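Local coordinates for protein MdbA (Actinomyces oris, PDB 4Z7X) that probably catalyses disulfide-bond formation in exported proteins as a thioredoxin-fold thiol-disulfide oxidoreductase linked to the pilus assembly pathway, at residues 32-43 / 116-127. Residues are numbered along the deposited sequence; the frame is centred on the assembly and turned at random.
Sequences PKQVLSDASWTY and LDEAPAQSLSFH. With 3CX ((2S)-3-(cyclohexylamino)-2-hydroxypropane-1-sulfonic acid), chain C.
L116 and W41 form the apolar centre of the contact: L116 CD2 lies 3.8 Å from the centroid of the five-membered ring of W41 and 18° off its normal, a CH-pi contact over the face. At the edge of the indole, W41 NE1 donates to Y43 OH at 2.9 Å, the acceptor lying 2° out of the ring plane, and Y43 OH donates to S123 OG at 2.7 Å. With OG between its own backbone N and carbonyl carbon, S123 passes the relay on to P120 O, 2.8 Å from S123 OG, on an in-plane lone pair. L124 CB packs against Y43 CZ. Around the P32-V35 turn, D117 OD1 receives K33 N through its syn lone pair (2.8 Å, 163°), while a bend at chi3 turns the end of K33 across D117, and K33 NZ donates to D117 O at 3.0 Å. A water bridges Q34 N and D117 OD1; in the second shell Y177 OH is hydrogen-bonded to D117 OD2. The ligand's cyclohexyl group sits among Q34, L116, P120 and S123. Backbone bonds of W41 and Y43 to strand 91-96 place the edge strand, whose side chains pack on the junction between helices 103-118 and 123-140, where the helical insertion of a DsbA-like thioredoxin fold probably meets its sheet.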
loop_
_atom_site.group_PDB
_atom_site.type_symbol
_atom_site.label_atom_id
_atom_site.label_comp_id
_atom_site.label_asym_id
_atom_site.label_seq_id
_atom_site.Cartn_x
_atom_site.Cartn_y
_atom_site.Cartn_z
ATOM N N PRO A 32 9.220 1.314 -8.958
ATOM C CA PRO A 32 9.632 2.518 -8.215
ATOM C C PRO A 32 10.963 2.336 -7.477
ATOM O O PRO A 32 11.274 1.247 -6.984
ATOM C CB PRO A 32 8.473 2.787 -7.273
ATOM C CG PRO A 32 7.312 2.079 -7.918
ATOM C CD PRO A 32 7.907 0.861 -8.557
ATOM N N LYS A 33 11.731 3.424 -7.401
ATOM C CA LYS A 33 13.086 3.364 -6.844
ATOM C C LYS A 33 13.164 2.856 -5.417
ATOM O O LYS A 33 14.142 2.237 -5.043
ATOM C CB LYS A 33 13.714 4.765 -6.903
ATOM C CG LYS A 33 13.971 5.287 -8.308
ATOM C CD LYS A 33 14.290 6.794 -8.280
ATOM C CE LYS A 33 13.021 7.648 -8.098
ATOM N NZ LYS A 33 13.249 9.126 -7.996
ATOM N N GLN A 34 12.175 3.166 -4.598
ATOM C CA GLN A 34 12.215 2.773 -3.195
ATOM C C GLN A 34 11.485 1.440 -2.934
ATOM O O GLN A 34 11.392 1.004 -1.812
ATOM C CB GLN A 34 11.713 3.908 -2.278
ATOM C CG GLN A 34 12.548 5.190 -2.352
ATOM C CD GLN A 34 12.397 6.089 -1.137
ATOM O OE1 GLN A 34 12.819 5.724 -0.034
ATOM N NE2 GLN A 34 11.822 7.306 -1.334
ATOM N N VAL A 35 10.966 0.795 -3.977
ATOM C CA VAL A 35 10.292 -0.489 -3.841
ATOM C C VAL A 35 11.303 -1.622 -3.694
ATOM O O VAL A 35 12.341 -1.666 -4.334
ATOM C CB VAL A 35 9.267 -0.709 -4.997
ATOM C CG1 VAL A 35 8.962 -2.176 -5.234
ATOM C CG2 VAL A 35 7.960 0.070 -4.660
ATOM N N LEU A 36 10.932 -2.574 -2.868
ATOM C CA LEU A 36 11.757 -3.726 -2.557
ATOM C C LEU A 36 11.600 -4.836 -3.596
ATOM O O LEU A 36 10.743 -4.773 -4.480
ATOM C CB LEU A 36 11.419 -4.218 -1.167
ATOM C CG LEU A 36 11.668 -3.254 -0.028
ATOM C CD1 LEU A 36 11.228 -3.871 1.256
ATOM C CD2 LEU A 36 13.120 -2.876 0.081
ATOM N N SER A 37 12.415 -5.882 -3.454
ATOM C CA SER A 37 12.496 -6.937 -4.448
ATOM C C SER A 37 11.223 -7.773 -4.526
ATOM O O SER A 37 11.030 -8.525 -5.481
ATOM C CB SER A 37 13.694 -7.842 -4.155
ATOM O OG SER A 37 13.574 -8.459 -2.892
ATOM N N ASP A 38 10.353 -7.633 -3.508
ATOM C CA ASP A 38 9.042 -8.325 -3.506
ATOM C C ASP A 38 7.878 -7.415 -3.849
ATOM O O ASP A 38 6.735 -7.768 -3.622
ATOM C CB ASP A 38 8.791 -9.050 -2.191
ATOM C CG ASP A 38 8.568 -8.109 -1.037
ATOM O OD1 ASP A 38 8.823 -6.878 -1.231
ATOM O OD2 ASP A 38 8.181 -8.593 0.065
ATOM N N ALA A 39 8.180 -6.255 -4.423
ATOM C CA ALA A 39 7.205 -5.240 -4.819
ATOM C C ALA A 39 6.659 -4.357 -3.688
ATOM O O ALA A 39 5.892 -3.452 -3.963
ATOM C CB ALA A 39 6.057 -5.825 -5.643
ATOM N N SER A 40 7.095 -4.603 -2.447
ATOM C CA SER A 40 6.548 -3.860 -1.321
ATOM C C SER A 40 7.285 -2.528 -1.155
ATOM O O SER A 40 8.402 -2.314 -1.682
ATOM C CB SER A 40 6.632 -4.660 0.002
ATOM O OG SER A 40 7.973 -4.965 0.405
ATOM N N TRP A 41 6.680 -1.642 -0.372
ATOM C CA TRP A 41 7.365 -0.460 0.112
ATOM C C TRP A 41 7.047 -0.258 1.566
ATOM O O TRP A 41 6.031 -0.759 2.050
ATOM C CB TRP A 41 7.079 0.775 -0.715
ATOM C CG TRP A 41 5.771 1.414 -0.584
ATOM C CD1 TRP A 41 5.519 2.541 0.125
ATOM C CD2 TRP A 41 4.528 1.078 -1.254
ATOM N NE1 TRP A 41 4.222 2.929 -0.053
ATOM C CE2 TRP A 41 3.590 2.043 -0.883
ATOM C CE3 TRP A 41 4.113 0.031 -2.078
ATOM C CZ2 TRP A 41 2.280 2.027 -1.353
ATOM C CZ3 TRP A 41 2.806 0.002 -2.538
ATOM C CH2 TRP A 41 1.910 0.997 -2.182
ATOM N N THR A 42 7.903 0.486 2.265
ATOM C CA THR A 42 7.829 0.506 3.714
ATOM C C THR A 42 7.960 1.885 4.318
ATOM O O THR A 42 8.523 2.780 3.698
ATOM C CB THR A 42 8.885 -0.411 4.389
ATOM O OG1 THR A 42 10.190 0.140 4.217
ATOM C CG2 THR A 42 8.862 -1.813 3.792
ATOM N N TYR A 43 7.441 1.978 5.552
ATOM C CA TYR A 43 7.505 3.166 6.386
ATOM C C TYR A 43 7.997 2.768 7.773
ATOM O O TYR A 43 7.458 1.858 8.375
ATOM C CB TYR A 43 6.106 3.826 6.524
ATOM C CG TYR A 43 5.487 4.227 5.191
ATOM C CD1 TYR A 43 5.633 5.511 4.686
ATOM C CD2 TYR A 43 4.760 3.319 4.453
ATOM C CE1 TYR A 43 5.083 5.894 3.486
ATOM C CE2 TYR A 43 4.174 3.676 3.257
ATOM C CZ TYR A 43 4.350 4.971 2.756
ATOM O OH TYR A 43 3.766 5.285 1.533
ATOM N N LEU A 116 5.460 7.619 -5.650
ATOM C CA LEU A 116 6.609 7.081 -4.930
ATOM C C LEU A 116 7.925 7.650 -5.396
ATOM O O LEU A 116 8.814 7.942 -4.597
ATOM C CB LEU A 116 6.642 5.567 -5.032
ATOM C CG LEU A 116 5.539 4.852 -4.238
ATOM C CD1 LEU A 116 5.455 3.372 -4.579
ATOM C CD2 LEU A 116 5.711 5.001 -2.719
ATOM N N ASP A 117 8.063 7.780 -6.701
ATOM C CA ASP A 117 9.303 8.226 -7.276
ATOM C C ASP A 117 9.502 9.743 -7.192
ATOM O O ASP A 117 10.641 10.186 -7.094
ATOM C CB ASP A 117 9.398 7.808 -8.752
ATOM C CG ASP A 117 9.872 6.372 -8.944
ATOM O OD1 ASP A 117 10.362 5.749 -7.970
ATOM O OD2 ASP A 117 9.824 5.896 -10.107
ATOM N N GLU A 118 8.421 10.538 -7.244
ATOM C CA GLU A 118 8.553 11.979 -7.355
ATOM C C GLU A 118 7.978 12.792 -6.192
ATOM O O GLU A 118 8.326 13.968 -6.018
ATOM C CB GLU A 118 7.924 12.447 -8.652
ATOM C CG GLU A 118 8.543 11.787 -9.874
ATOM C CD GLU A 118 8.777 12.772 -10.992
ATOM O OE1 GLU A 118 8.045 13.781 -11.070
ATOM O OE2 GLU A 118 9.711 12.555 -11.775
ATOM N N ALA A 119 7.076 12.188 -5.421
ATOM C CA ALA A 119 6.437 12.876 -4.292
ATOM C C ALA A 119 6.226 11.896 -3.122
ATOM O O ALA A 119 5.106 11.723 -2.630
ATOM C CB ALA A 119 5.124 13.485 -4.717
ATOM N N PRO A 120 7.302 11.244 -2.677
ATOM C CA PRO A 120 7.141 10.195 -1.659
ATOM C C PRO A 120 6.527 10.710 -0.345
ATOM O O PRO A 120 5.857 9.951 0.340
ATOM C CB PRO A 120 8.568 9.669 -1.453
ATOM C CG PRO A 120 9.447 10.793 -1.974
ATOM C CD PRO A 120 8.681 11.325 -3.169
ATOM N N ALA A 121 6.687 11.994 -0.044
ATOM C CA ALA A 121 6.076 12.550 1.168
ATOM C C ALA A 121 4.565 12.406 1.206
ATOM O O ALA A 121 3.967 12.427 2.271
ATOM C CB ALA A 121 6.461 14.008 1.367
ATOM N N GLN A 122 3.942 12.383 0.047
ATOM C CA GLN A 122 2.485 12.235 -0.048
ATOM C C GLN A 122 2.045 10.834 -0.384
ATOM O O GLN A 122 0.865 10.592 -0.629
ATOM C CB GLN A 122 1.940 13.198 -1.071
ATOM C CG GLN A 122 1.987 14.659 -0.649
ATOM C CD GLN A 122 3.291 15.350 -0.893
ATOM O OE1 GLN A 122 3.899 15.192 -1.940
ATOM N NE2 GLN A 122 3.680 16.207 0.045
ATOM N N SER A 123 2.973 9.883 -0.381
ATOM C CA SER A 123 2.618 8.528 -0.837
ATOM C C SER A 123 1.567 7.827 0.031
ATOM O O SER A 123 0.634 7.227 -0.515
ATOM C CB SER A 123 3.832 7.623 -1.012
ATOM O OG SER A 123 4.561 7.475 0.170
ATOM N N LEU A 124 1.713 7.863 1.367
ATOM C CA LEU A 124 0.731 7.160 2.203
ATOM C C LEU A 124 -0.659 7.814 2.129
ATOM O O LEU A 124 -1.686 7.124 2.093
ATOM C CB LEU A 124 1.270 6.990 3.628
ATOM C CG LEU A 124 0.506 6.036 4.519
ATOM C CD1 LEU A 124 0.379 4.659 3.900
ATOM C CD2 LEU A 124 1.169 5.957 5.887
ATOM N N SER A 125 -0.704 9.136 2.041
ATOM C CA SER A 125 -1.961 9.858 1.894
ATOM C C SER A 125 -2.599 9.563 0.549
ATOM O O SER A 125 -3.825 9.433 0.417
ATOM C CB SER A 125 -1.716 11.347 2.019
ATOM O OG SER A 125 -1.370 11.647 3.330
ATOM N N PHE A 126 -1.761 9.422 -0.474
ATOM C CA PHE A 126 -2.289 9.102 -1.821
ATOM C C PHE A 126 -2.855 7.689 -1.853
ATOM O O PHE A 126 -3.880 7.420 -2.474
ATOM C CB PHE A 126 -1.221 9.307 -2.880
ATOM C CG PHE A 126 -1.736 9.119 -4.271
ATOM C CD1 PHE A 126 -2.672 10.005 -4.819
ATOM C CD2 PHE A 126 -1.288 8.090 -5.048
ATOM C CE1 PHE A 126 -3.138 9.832 -6.102
ATOM C CE2 PHE A 126 -1.763 7.907 -6.363
ATOM C CZ PHE A 126 -2.712 8.764 -6.870
ATOM N N HIS A 127 -2.168 6.778 -1.188
ATOM C CA HIS A 127 -2.674 5.414 -1.040
ATOM C C HIS A 127 -4.079 5.419 -0.474
ATOM O O HIS A 127 -4.992 4.785 -0.993
ATOM C CB HIS A 127 -1.728 4.647 -0.101
ATOM C CG HIS A 127 -2.138 3.247 0.200
ATOM N ND1 HIS A 127 -1.963 2.217 -0.687
ATOM C CD2 HIS A 127 -2.661 2.702 1.319
ATOM C CE1 HIS A 127 -2.383 1.101 -0.135
ATOM N NE2 HIS A 127 -2.798 1.368 1.094
HETATM O OAA 3CX C . 13.607 6.759 8.512
HETATM O OAB 3CX C . 12.194 4.645 8.580
HETATM O OAC 3CX C . 10.524 4.339 5.915
HETATM O OAD 3CX C . 14.059 4.679 7.178
HETATM C CAE 3CX C . 7.674 6.119 0.243
HETATM C CAF 3CX C . 8.803 5.216 -0.179
HETATM C CAG 3CX C . 8.005 7.165 1.299
HETATM C CAH 3CX C . 9.566 4.709 1.047
HETATM C CAI 3CX C . 8.777 6.709 2.515
HETATM C CAJ 3CX C . 11.095 5.815 4.173
HETATM C CAK 3CX C . 12.176 6.087 6.399
HETATM N NAL 3CX C . 10.378 4.873 3.292
HETATM C CAM 3CX C . 11.611 5.071 5.394
HETATM C CAN 3CX C . 9.231 5.280 2.418
HETATM S SAO 3CX C . 12.991 5.482 7.722
HETATM O O HOH W 1 10.216 5.246 -5.267
HETATM O O HOH W 2 11.329 8.161 -3.975
#